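Local coordinates for protein putative NAD(P)H-flavin oxidoreductase (Streptococcus pyogenes serotype M1, PDB 2HAY) that binds flavin mononucleotide and, as a member of the nitroreductase family, is probably an NAD(P)H-dependent flavin oxidoreductase, at residues 212-215 against 216-220; 6-9 against 10-14; 180-184 against 185-189. One frame throughout, in Å; residues are numbered along the deposited sequence.

Contact 1: 212-215 against 216-220; sequences VRKP and KEEVM. Unlike the reference sequence in segment 216-220: Met-220 (reference Ile). With FMN (flavin mononucleotide), chain I.
Lys-214, Pro-215 and Glu-218 meet in a short turn. The carboxylate of Glu-218 makes van der Waals contact with the proline ring, with CD 3.8 Å from CD of Pro-215. OE2 of Glu-217 reaches CB of the same proline at 3.5 Å. The apolar contact is that of the Lys-214 methylenes with Val-219, whose CG2 is 3.9 Å from CB of the lysine. The stretched lysine chain crosses the valine at about a right angle.

One backbone bond closes the turn: Glu-218 N donates to Pro-215 O at 2.9 Å. With Lys-216 and Glu-217 at helical angles, this is a type I beta-turn. Lys-216 O accepts from both Val-219 N and Met-220 N. The chain then enters the C-terminal strand, which runs parallel to a strand of the second subunit and carries the sheet across the interface.

Lys-214 NZ and Glu-218 OE1 stand 5.4 Å apart and are not in contact. One water runs from NZ toward the backbone Glu-218 O. A second reaches OE1 and only weakly NZ. The lysine also bonds Glu-52 O of the second subunit, while Lys-216 pairs with Asp-40 of that subunit.

Arg-213 binds the FMN phosphate, as a partner to Arg-19. Its NH2 bonds O3P at 2.9 Å, and NH1 adds a second bond. NH1 also donates to Val-212 O in the guanidinium plane, which together with the phosphate bonds fixes the group's rotation.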
ATOM      1  N   VAL B 212       3.624 -19.452   2.037  1.00 42.02           N
ATOM      2  CA  VAL B 212       2.425 -19.918   1.353  1.00 40.11           C
ATOM      3  C   VAL B 212       1.668 -18.786   0.630  1.00 38.44           C
ATOM      4  O   VAL B 212       1.434 -17.700   1.196  1.00 37.17           O
ATOM      5  CB  VAL B 212       1.481 -20.696   2.300  1.00 40.45           C
ATOM      6  CG1 VAL B 212       0.042 -20.706   1.773  1.00 41.00           C
ATOM      7  CG2 VAL B 212       1.980 -22.121   2.492  1.00 41.34           C
ATOM      8  N   ARG B 213       1.300 -19.063  -0.626  1.00 36.23           N
ATOM      9  CA  ARG B 213       0.488 -18.164  -1.431  1.00 34.43           C
ATOM     10  C   ARG B 213      -0.576 -18.973  -2.153  1.00 33.46           C
ATOM     11  O   ARG B 213      -0.435 -20.188  -2.280  1.00 33.39           O
ATOM     12  CB  ARG B 213       1.355 -17.368  -2.418  1.00 34.70           C
ATOM     13  CG  ARG B 213       2.244 -16.273  -1.793  1.00 32.81           C
ATOM     14  CD  ARG B 213       1.445 -15.092  -1.230  1.00 35.31           C
ATOM     15  NE  ARG B 213       2.307 -14.033  -0.682  1.00 34.56           N
ATOM     16  CZ  ARG B 213       2.941 -14.106   0.493  1.00 35.70           C
ATOM     17  NH1 ARG B 213       2.796 -15.170   1.286  1.00 34.74           N
ATOM     18  NH2 ARG B 213       3.717 -13.103   0.897  1.00 36.62           N
ATOM     19  N   LYS B 214      -1.651 -18.311  -2.584  1.00 31.95           N
ATOM     20  CA  LYS B 214      -2.631 -18.895  -3.517  1.00 31.05           C
ATOM     21  C   LYS B 214      -1.915 -19.225  -4.825  1.00 31.07           C
ATOM     22  O   LYS B 214      -0.938 -18.549  -5.171  1.00 30.70           O
ATOM     23  CB  LYS B 214      -3.748 -17.893  -3.850  1.00 30.43           C
ATOM     24  CG  LYS B 214      -4.793 -17.624  -2.770  1.00 30.00           C
ATOM     25  CD  LYS B 214      -5.719 -16.460  -3.226  1.00 30.44           C
ATOM     26  CE  LYS B 214      -6.915 -16.261  -2.313  1.00 29.27           C
ATOM     27  NZ  LYS B 214      -7.765 -15.141  -2.759  1.00 28.20           N
ATOM     28  N   PRO B 215      -2.397 -20.247  -5.563  1.00 31.17           N
ATOM     29  CA  PRO B 215      -1.852 -20.494  -6.907  1.00 31.93           C
ATOM     30  C   PRO B 215      -1.909 -19.204  -7.713  1.00 32.77           C
ATOM     31  O   PRO B 215      -2.900 -18.448  -7.597  1.00 32.92           O
ATOM     32  CB  PRO B 215      -2.820 -21.525  -7.507  1.00 31.51           C
ATOM     33  CG  PRO B 215      -3.461 -22.200  -6.332  1.00 31.81           C
ATOM     34  CD  PRO B 215      -3.471 -21.197  -5.200  1.00 31.39           C
ATOM     35  N   LYS B 216      -0.870 -18.923  -8.502  1.00 33.49           N
ATOM     36  CA  LYS B 216      -0.812 -17.622  -9.173  1.00 34.61           C
ATOM     37  C   LYS B 216      -1.948 -17.362 -10.178  1.00 33.87           C
ATOM     38  O   LYS B 216      -2.295 -16.219 -10.408  1.00 33.93           O
ATOM     39  CB  LYS B 216       0.596 -17.252  -9.694  1.00 34.00           C
ATOM     40  CG  LYS B 216       1.226 -18.185 -10.668  1.00 36.55           C
ATOM     41  CD  LYS B 216       2.454 -17.538 -11.371  1.00 37.12           C
ATOM     42  CE  LYS B 216       3.445 -16.955 -10.375  1.00 40.54           C
ATOM     43  NZ  LYS B 216       4.813 -16.735 -10.942  1.00 42.85           N
ATOM     44  N   GLU B 217      -2.566 -18.413 -10.712  1.00 33.87           N
ATOM     45  CA  GLU B 217      -3.734 -18.262 -11.584  1.00 34.42           C
ATOM     46  C   GLU B 217      -4.941 -17.678 -10.846  1.00 33.70           C
ATOM     47  O   GLU B 217      -5.825 -17.079 -11.465  1.00 33.86           O
ATOM     48  CB  GLU B 217      -4.148 -19.602 -12.206  1.00 35.10           C
ATOM     49  CG  GLU B 217      -2.986 -20.553 -12.472  1.00 39.68           C
ATOM     50  CD  GLU B 217      -2.752 -21.563 -11.351  1.00 42.22           C
ATOM     51  OE1 GLU B 217      -3.660 -22.400 -11.087  1.00 44.58           O
ATOM     52  OE2 GLU B 217      -1.647 -21.526 -10.766  1.00 42.00           O
ATOM     53  N   GLU B 218      -4.986 -17.865  -9.532  1.00 33.06           N
ATOM     54  CA  GLU B 218      -6.089 -17.356  -8.726  1.00 33.12           C
ATOM     55  C   GLU B 218      -5.921 -15.884  -8.369  1.00 31.88           C
ATOM     56  O   GLU B 218      -6.856 -15.260  -7.864  1.00 32.09           O
ATOM     57  CB  GLU B 218      -6.250 -18.186  -7.447  1.00 33.11           C
ATOM     58  CG  GLU B 218      -6.490 -19.682  -7.679  1.00 33.66           C
ATOM     59  CD  GLU B 218      -6.950 -20.422  -6.420  1.00 35.21           C
ATOM     60  OE1 GLU B 218      -7.053 -19.781  -5.337  1.00 39.27           O
ATOM     61  OE2 GLU B 218      -7.229 -21.651  -6.516  1.00 39.26           O
ATOM     62  N   VAL B 219      -4.732 -15.336  -8.626  1.00 31.06           N
ATOM     63  CA  VAL B 219      -4.400 -13.950  -8.269  1.00 29.84           C
ATOM     64  C   VAL B 219      -4.153 -13.060  -9.510  1.00 29.48           C
ATOM     65  O   VAL B 219      -4.689 -11.977  -9.612  1.00 28.52           O
ATOM     66  CB  VAL B 219      -3.199 -13.919  -7.269  1.00 30.66           C
ATOM     67  CG1 VAL B 219      -2.661 -12.492  -7.056  1.00 29.61           C
ATOM     68  CG2 VAL B 219      -3.588 -14.580  -5.924  1.00 29.83           C
HETATM   69  N   MSE B 220      -3.329 -13.536 -10.441  0.60 28.93           N
HETATM   70  CA  MSE B 220      -2.978 -12.775 -11.657  0.60 28.42           C
HETATM   71  C   MSE B 220      -3.594 -13.348 -12.946  0.60 28.39           C
HETATM   72  O   MSE B 220      -3.694 -14.553 -13.097  0.60 28.21           O
HETATM   73  CB  MSE B 220      -1.447 -12.630 -11.800  0.60 28.42           C
HETATM   74  CG  MSE B 220      -0.671 -13.926 -11.907  0.60 27.89           C
HETATM   75 SE   MSE B 220       1.207 -13.689 -12.416  0.31 27.00          SE
HETATM   76  CE  MSE B 220       2.027 -13.379 -10.689  0.60 28.95           C
TER
HETATM   77  N1  FMN I 701       1.982 -10.863  11.173  1.00 42.94           N
HETATM   78  C2  FMN I 701       1.854 -10.934  12.569  1.00 43.41           C
HETATM   79  O2  FMN I 701       2.380 -11.869  13.220  1.00 43.40           O
HETATM   80  N3  FMN I 701       1.140  -9.938  13.247  1.00 42.00           N
HETATM   81  C4  FMN I 701       0.518  -8.890  12.573  1.00 42.47           C
HETATM   82  O4  FMN I 701      -0.246  -8.098  13.140  1.00 37.42           O
HETATM   83  C4A FMN I 701       0.626  -8.815  11.183  1.00 43.00           C
HETATM   84  N5  FMN I 701       0.002  -7.756  10.524  1.00 43.60           N
HETATM   85  C5A FMN I 701       0.096  -7.635   9.140  1.00 43.50           C
HETATM   86  C6  FMN I 701      -0.519  -6.553   8.507  1.00 41.94           C
HETATM   87  C7  FMN I 701      -0.434  -6.418   7.127  1.00 42.60           C
HETATM   88  C7M FMN I 701      -0.890  -5.124   6.510  1.00 38.20           C
HETATM   89  C8  FMN I 701       0.274  -7.373   6.366  1.00 42.12           C
HETATM   90  C8M FMN I 701       0.722  -7.030   4.980  1.00 36.16           C
HETATM   91  C9  FMN I 701       0.892  -8.462   7.006  1.00 42.78           C
HETATM   92  C9A FMN I 701       0.811  -8.598   8.409  1.00 43.37           C
HETATM   93  N10 FMN I 701       1.441  -9.668   9.092  1.00 43.86           N
HETATM   94  C10 FMN I 701       1.358  -9.792  10.480  1.00 43.49           C
HETATM   95  C1' FMN I 701       2.228 -10.686   8.355  1.00 42.59           C
HETATM   96  C2' FMN I 701       1.297 -11.664   7.621  1.00 45.99           C
HETATM   97  O2' FMN I 701       0.867 -12.710   8.480  1.00 47.43           O
HETATM   98  C3' FMN I 701       2.048 -12.256   6.421  1.00 44.96           C
HETATM   99  O3' FMN I 701       2.485 -11.224   5.568  1.00 45.65           O
HETATM  100  C4' FMN I 701       1.257 -13.270   5.603  1.00 44.21           C
HETATM  101  O4' FMN I 701       0.840 -14.303   6.481  1.00 42.50           O
HETATM  102  C5' FMN I 701       2.112 -13.813   4.440  1.00 44.37           C
HETATM  103  O5' FMN I 701       3.324 -14.458   4.860  1.00 41.60           O
HETATM  104  P   FMN I 701       4.801 -13.911   4.501  1.00 37.11           P
HETATM  105  O1P FMN I 701       5.789 -14.522   5.454  1.00 38.51           O
HETATM  106  O2P FMN I 701       4.829 -12.406   4.561  1.00 34.89           O
HETATM  107  O3P FMN I 701       5.236 -14.247   3.122  1.00 40.31           O
HETATM  108  O   HOH W   1      -7.364 -13.719  -5.223  1.00 29.33           O
HETATM  109  O   HOH W   2      -9.136 -17.298  -4.835  1.00 46.30           O

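Contact 2: 6-9 against 10-14; sequences QTIH and HQIQQ
Ile-8 and Ile-12 pack one helical turn apart, with CG2 of Ile-8 3.7 Å from CD1 of Ile-12. Ile-8 puts CG2 anti to its backbone N, while Ile-12 has CG1 anti to the carbonyl carbon (chi1 -63°). That torsion brings CG1 of Ile-12 to 3.4 Å from Ile-8 O. Leu-161 and Leu-37 of the second subunit pack on Ile-8 and Ile-12 respectively.

His-9 and Gln-13 belong to this packed side too, and both touch Leu-37 of that subunit. NE2 of His-9 bonds Asp-34 of the second subunit. Gln-11 has an extended chain, and its amide bonds Gln-11 of the second subunit.

The other side is looser. Gln-6, Thr-7, His-10 and Gln-14 are exposed. Here CB of His-10 rests 3.5 Å from Gln-6 O. CG of Gln-14 sits over one face of the His-10 ring, near its margin.

The backbone ties both sides together. His-10 N, Gln-11 N, Ile-12 N and Gln-13 N donate to the carbonyls of Gln-6, Thr-7, Ile-8 and His-9. The bond from Ile-12 N to Ile-8 O is nearly straight, at 171°. These i to i+4 bonds make an alpha-helix; its packed and exposed faces make this N-terminal helix 6-18 amphipathic at the dimer interface.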
ATOM      1  N   GLN B   6      19.802  -9.621 -16.596  1.00 32.78           N
ATOM      2  CA  GLN B   6      19.749 -10.771 -15.737  1.00 31.97           C
ATOM      3  C   GLN B   6      20.211 -10.557 -14.284  1.00 30.47           C
ATOM      4  O   GLN B   6      19.626 -11.100 -13.352  1.00 29.64           O
ATOM      5  CB  GLN B   6      20.522 -11.873 -16.437  1.00 32.28           C
ATOM      6  CG  GLN B   6      19.871 -13.229 -16.397  1.00 35.26           C
ATOM      7  CD  GLN B   6      18.560 -13.351 -17.123  1.00 34.62           C
ATOM      8  OE1 GLN B   6      18.496 -13.390 -18.358  1.00 37.66           O
ATOM      9  NE2 GLN B   6      17.496 -13.486 -16.349  1.00 35.55           N
ATOM     10  N   THR B   7      21.236  -9.739 -14.107  1.00 29.32           N
ATOM     11  CA  THR B   7      21.743  -9.428 -12.784  1.00 29.13           C
ATOM     12  C   THR B   7      20.705  -8.714 -11.920  1.00 27.85           C
ATOM     13  O   THR B   7      20.572  -9.005 -10.740  1.00 26.67           O
ATOM     14  CB  THR B   7      23.067  -8.636 -12.839  1.00 28.93           C
ATOM     15  OG1 THR B   7      23.581  -8.533 -11.516  1.00 34.65           O
ATOM     16  CG2 THR B   7      22.877  -7.240 -13.387  1.00 29.12           C
ATOM     17  N   ILE B   8      19.962  -7.795 -12.523  1.00 27.02           N
ATOM     18  CA  ILE B   8      18.926  -7.096 -11.798  1.00 27.47           C
ATOM     19  C   ILE B   8      17.749  -8.021 -11.499  1.00 25.92           C
ATOM     20  O   ILE B   8      17.177  -7.952 -10.425  1.00 26.14           O
ATOM     21  CB  ILE B   8      18.454  -5.795 -12.524  1.00 28.15           C
ATOM     22  CG1 ILE B   8      19.605  -4.794 -12.587  1.00 28.45           C
ATOM     23  CG2 ILE B   8      17.268  -5.154 -11.770  1.00 28.26           C
ATOM     24  CD1 ILE B   8      19.359  -3.648 -13.612  1.00 29.92           C
ATOM     25  N   HIS B   9      17.401  -8.885 -12.446  1.00 25.55           N
ATOM     26  CA  HIS B   9      16.338  -9.867 -12.217  1.00 25.22           C
ATOM     27  C   HIS B   9      16.629 -10.755 -11.017  1.00 24.49           C
ATOM     28  O   HIS B   9      15.763 -10.987 -10.197  1.00 24.35           O
ATOM     29  CB  HIS B   9      16.109 -10.720 -13.448  1.00 24.17           C
ATOM     30  CG  HIS B   9      15.086 -10.152 -14.374  1.00 26.57           C
ATOM     31  ND1 HIS B   9      13.883 -10.786 -14.639  1.00 27.77           N
ATOM     32  CD2 HIS B   9      15.073  -8.995 -15.084  1.00 25.89           C
ATOM     33  CE1 HIS B   9      13.181 -10.043 -15.479  1.00 28.11           C
ATOM     34  NE2 HIS B   9      13.883  -8.958 -15.771  1.00 29.42           N
ATOM     35  N   HIS B  10      17.869 -11.233 -10.935  1.00 24.28           N
ATOM     36  CA  HIS B  10      18.322 -12.069  -9.842  1.00 23.73           C
ATOM     37  C   HIS B  10      18.242 -11.353  -8.491  1.00 24.13           C
ATOM     38  O   HIS B  10      17.773 -11.913  -7.508  1.00 24.63           O
ATOM     39  CB  HIS B  10      19.750 -12.518 -10.127  1.00 23.37           C
ATOM     40  CG  HIS B  10      20.393 -13.209  -8.975  1.00 23.33           C
ATOM     41  ND1 HIS B  10      20.111 -14.516  -8.642  1.00 21.55           N
ATOM     42  CD2 HIS B  10      21.320 -12.781  -8.090  1.00 24.50           C
ATOM     43  CE1 HIS B  10      20.846 -14.864  -7.605  1.00 25.49           C
ATOM     44  NE2 HIS B  10      21.580 -13.826  -7.244  1.00 24.65           N
ATOM     45  N   GLN B  11      18.682 -10.104  -8.457  1.00 24.38           N
ATOM     46  CA  GLN B  11      18.664  -9.317  -7.241  1.00 25.30           C
ATOM     47  C   GLN B  11      17.242  -9.074  -6.708  1.00 25.59           C
ATOM     48  O   GLN B  11      16.972  -9.233  -5.503  1.00 24.90           O
ATOM     49  CB  GLN B  11      19.392  -8.014  -7.508  1.00 26.04           C
ATOM     50  CG  GLN B  11      19.449  -7.048  -6.379  1.00 27.83           C
ATOM     51  CD  GLN B  11      20.061  -5.723  -6.796  1.00 32.77           C
ATOM     52  OE1 GLN B  11      20.338  -5.477  -7.989  1.00 33.82           O
ATOM     53  NE2 GLN B  11      20.261  -4.840  -5.808  1.00 33.23           N
ATOM     54  N   ILE B  12      16.336  -8.725  -7.615  1.00 25.92           N
ATOM     55  CA  ILE B  12      14.919  -8.553  -7.268  1.00 26.21           C
ATOM     56  C   ILE B  12      14.317  -9.893  -6.869  1.00 26.46           C
ATOM     57  O   ILE B  12      13.637  -9.988  -5.857  1.00 26.96           O
ATOM     58  CB  ILE B  12      14.100  -7.942  -8.412  1.00 26.68           C
ATOM     59  CG1 ILE B  12      14.611  -6.539  -8.734  1.00 26.47           C
ATOM     60  CG2 ILE B  12      12.585  -7.868  -8.014  1.00 25.77           C
ATOM     61  CD1 ILE B  12      14.109  -5.993 -10.065  1.00 24.01           C
ATOM     62  N   GLN B  13      14.598 -10.936  -7.642  1.00 27.40           N
ATOM     63  CA  GLN B  13      14.056 -12.238  -7.311  1.00 28.04           C
ATOM     64  C   GLN B  13      14.583 -12.729  -5.955  1.00 27.48           C
ATOM     65  O   GLN B  13      13.842 -13.362  -5.196  1.00 26.83           O
ATOM     66  CB  GLN B  13      14.341 -13.212  -8.442  1.00 29.14           C
ATOM     67  CG  GLN B  13      13.391 -14.423  -8.500  1.00 36.15           C
ATOM     68  CD  GLN B  13      11.992 -14.108  -9.040  1.00 42.07           C
ATOM     69  OE1 GLN B  13      10.997 -14.145  -8.291  1.00 43.74           O
ATOM     70  NE2 GLN B  13      11.904 -13.823 -10.353  1.00 44.69           N
ATOM     71  N   GLN B  14      15.839 -12.413  -5.621  1.00 26.63           N
ATOM     72  CA  GLN B  14      16.359 -12.780  -4.284  1.00 27.35           C
ATOM     73  C   GLN B  14      15.603 -12.088  -3.164  1.00 26.80           C
ATOM     74  O   GLN B  14      15.269 -12.724  -2.151  1.00 26.52           O
ATOM     75  CB  GLN B  14      17.859 -12.513  -4.138  1.00 26.84           C
ATOM     76  CG  GLN B  14      18.703 -13.337  -5.082  1.00 28.81           C
ATOM     77  CD  GLN B  14      19.049 -14.703  -4.534  1.00 32.68           C
ATOM     78  OE1 GLN B  14      20.036 -14.861  -3.815  1.00 33.72           O
ATOM     79  NE2 GLN B  14      18.267 -15.708  -4.906  1.00 32.86           N
TER

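Contact 3: 180-184 against 185-189; sequences ILAKH and NVIDL
The His-184 imidazole has Ile-180 O at its edge, in the ring plane. Its NE2 bonds Glu-67, and Ile-64 of helix 62-68 packs against the side chain. Across the contact the histidine touches through CB, which lies 4.0 Å from CG2 of Val-186.

Helix 174-183 ends here in a Schellman motif, with Asn-185 as its C-prime residue at positive phi (61°). Val-186 N donates to Leu-181 O at 2.8 Å. Asn-185 N donates to Ala-182 O at 2.9 Å, from well above the carbonyl plane.

Apolar side chains fold back along the helix beyond the turn. CB of Leu-181 meets CG1 of Ile-187 at 3.8 Å. Ile-187 sets CG1 between its backbone N and carbonyl carbon (chi1 65°), which directs the branch to the helix. Val-186 crosses Leu-181 obliquely, the hydrophobic contact that usually accompanies a Schellman motif. CB of Ala-182 reaches CB of Leu-189 at 4.0 Å. Leu-181 and Ile-187 also pack on strands 84-91 and 192-201.

A water lies within bonding distance of Ala-182 O and Ile-187 O, 2.8 Å from the latter, and can bridge them. Leu-181 O and Ala-182 O thus find backbone donors although the helix has stopped, and the apolar contacts of the departing chain lie against the last turn.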
ATOM      1  N   ILE B 180      -2.638   5.737  23.581  1.00 25.47           N
ATOM      2  CA  ILE B 180      -1.322   5.690  24.220  1.00 25.71           C
ATOM      3  C   ILE B 180      -0.410   6.695  23.537  1.00 25.28           C
ATOM      4  O   ILE B 180       0.318   7.414  24.203  1.00 25.29           O
ATOM      5  CB  ILE B 180      -0.714   4.258  24.200  1.00 26.71           C
ATOM      6  CG1 ILE B 180      -1.467   3.346  25.169  1.00 26.97           C
ATOM      7  CG2 ILE B 180       0.803   4.253  24.528  1.00 26.31           C
ATOM      8  CD1 ILE B 180      -1.333   1.859  24.794  1.00 28.25           C
ATOM      9  N   LEU B 181      -0.493   6.766  22.209  1.00 25.32           N
ATOM     10  CA  LEU B 181       0.348   7.658  21.419  1.00 25.98           C
ATOM     11  C   LEU B 181       0.008   9.118  21.643  1.00 26.30           C
ATOM     12  O   LEU B 181       0.903   9.944  21.769  1.00 26.07           O
ATOM     13  CB  LEU B 181       0.272   7.338  19.924  1.00 25.29           C
ATOM     14  CG  LEU B 181       0.805   5.988  19.442  1.00 26.34           C
ATOM     15  CD1 LEU B 181       0.740   5.918  17.903  1.00 24.44           C
ATOM     16  CD2 LEU B 181       2.202   5.746  19.963  1.00 23.99           C
ATOM     17  N   ALA B 182      -1.281   9.432  21.685  1.00 26.65           N
ATOM     18  CA  ALA B 182      -1.705  10.798  22.031  1.00 27.73           C
ATOM     19  C   ALA B 182      -1.283  11.177  23.456  1.00 28.48           C
ATOM     20  O   ALA B 182      -0.818  12.288  23.694  1.00 28.68           O
ATOM     21  CB  ALA B 182      -3.195  10.960  21.847  1.00 27.02           C
ATOM     22  N   LYS B 183      -1.425  10.237  24.389  1.00 29.30           N
ATOM     23  CA  LYS B 183      -1.085  10.477  25.786  1.00 30.06           C
ATOM     24  C   LYS B 183       0.399  10.894  25.890  1.00 30.04           C
ATOM     25  O   LYS B 183       0.748  11.795  26.648  1.00 29.01           O
ATOM     26  CB  LYS B 183      -1.397   9.226  26.612  1.00 30.28           C
ATOM     27  CG  LYS B 183      -0.997   9.296  28.080  1.00 32.86           C
ATOM     28  CD  LYS B 183      -0.233   8.042  28.502  1.00 36.27           C
ATOM     29  CE  LYS B 183      -1.136   6.928  28.960  1.00 38.08           C
ATOM     30  NZ  LYS B 183      -0.527   6.293  30.167  1.00 41.11           N
ATOM     31  N   HIS B 184       1.252  10.285  25.067  1.00 30.18           N
ATOM     32  CA  HIS B 184       2.666  10.650  25.053  1.00 31.01           C
ATOM     33  C   HIS B 184       3.050  11.777  24.077  1.00 31.11           C
ATOM     34  O   HIS B 184       4.232  12.037  23.886  1.00 31.27           O
ATOM     35  CB  HIS B 184       3.545   9.408  24.845  1.00 31.02           C
ATOM     36  CG  HIS B 184       3.573   8.496  26.029  1.00 31.44           C
ATOM     37  ND1 HIS B 184       4.488   8.630  27.050  1.00 34.00           N
ATOM     38  CD2 HIS B 184       2.792   7.444  26.362  1.00 33.59           C
ATOM     39  CE1 HIS B 184       4.273   7.691  27.956  1.00 33.73           C
ATOM     40  NE2 HIS B 184       3.244   6.963  27.566  1.00 33.01           N
ATOM     41  N   ASN B 185       2.061  12.446  23.487  1.00 31.10           N
ATOM     42  CA  ASN B 185       2.309  13.509  22.499  1.00 32.28           C
ATOM     43  C   ASN B 185       3.056  13.012  21.265  1.00 31.79           C
ATOM     44  O   ASN B 185       3.853  13.750  20.684  1.00 32.26           O
ATOM     45  CB  ASN B 185       3.092  14.692  23.116  1.00 32.58           C
ATOM     46  CG  ASN B 185       2.241  15.565  24.038  1.00 34.79           C
ATOM     47  OD1 ASN B 185       1.010  15.627  23.923  1.00 37.78           O
ATOM     48  ND2 ASN B 185       2.905  16.278  24.938  1.00 37.08           N
ATOM     49  N   VAL B 186       2.829  11.755  20.888  1.00 31.54           N
ATOM     50  CA  VAL B 186       3.471  11.192  19.702  1.00 31.07           C
ATOM     51  C   VAL B 186       2.643  11.597  18.469  1.00 30.98           C
ATOM     52  O   VAL B 186       3.184  11.897  17.397  1.00 30.50           O
ATOM     53  CB  VAL B 186       3.678   9.652  19.819  1.00 30.82           C
ATOM     54  CG1 VAL B 186       4.306   9.068  18.540  1.00 31.73           C
ATOM     55  CG2 VAL B 186       4.581   9.325  21.005  1.00 30.79           C
ATOM     56  N   ILE B 187       1.325  11.628  18.649  1.00 30.73           N
ATOM     57  CA  ILE B 187       0.415  12.054  17.604  1.00 29.90           C
ATOM     58  C   ILE B 187      -0.552  13.084  18.157  1.00 30.44           C
ATOM     59  O   ILE B 187      -0.735  13.197  19.376  1.00 29.73           O
ATOM     60  CB  ILE B 187      -0.371  10.868  16.979  1.00 29.91           C
ATOM     61  CG1 ILE B 187      -1.316  10.213  17.989  1.00 28.91           C
ATOM     62  CG2 ILE B 187       0.571   9.848  16.314  1.00 30.14           C
ATOM     63  CD1 ILE B 187      -2.263   9.216  17.366  1.00 29.77           C
ATOM     64  N   ASP B 188      -1.138  13.879  17.263  1.00 30.86           N
ATOM     65  CA  ASP B 188      -2.310  14.678  17.629  1.00 31.08           C
ATOM     66  C   ASP B 188      -3.557  13.917  17.150  1.00 30.41           C
ATOM     67  O   ASP B 188      -3.880  13.951  15.972  1.00 30.54           O
ATOM     68  CB  ASP B 188      -2.242  16.076  17.010  1.00 31.40           C
ATOM     69  CG  ASP B 188      -3.486  16.914  17.307  1.00 33.69           C
ATOM     70  OD1 ASP B 188      -4.384  16.462  18.051  1.00 35.71           O
ATOM     71  OD2 ASP B 188      -3.572  18.046  16.793  1.00 38.83           O
ATOM     72  N   LEU B 189      -4.238  13.237  18.071  1.00 29.62           N
ATOM     73  CA  LEU B 189      -5.387  12.386  17.742  1.00 30.26           C
ATOM     74  C   LEU B 189      -6.541  13.104  17.021  1.00 29.46           C
ATOM     75  O   LEU B 189      -7.371  12.479  16.344  1.00 28.72           O
ATOM     76  CB  LEU B 189      -5.936  11.712  18.998  1.00 30.86           C
ATOM     77  CG  LEU B 189      -6.091  10.180  19.000  1.00 34.46           C
ATOM     78  CD1 LEU B 189      -7.155   9.711  20.012  1.00 32.52           C
ATOM     79  CD2 LEU B 189      -6.308   9.567  17.575  1.00 35.15           C
TER
HETATM   80  O   HOH W   3      -1.373  14.566  21.733  1.00 43.74           O

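Contacts 1 and 2 both reach the second subunit, and contact 1 is the one that touches the flavin. Their centres are about 21 Å apart and their nearest atoms about 7 Å apart, so they do not touch. Contact 2 stands back from the cofactor: the side chain of Gln-13 is about 13 Å from a bound FMN and about 11 Å from that of Arg-213. Its helix runs on toward Arg-19, another FMN-binding residue, whose side chain is about 10 Å from that of Ile-12. Contact 3 lies across the chain's centre from both, with its centre about 40 Å from that of contact 1 and about 42 Å from that of contact 2.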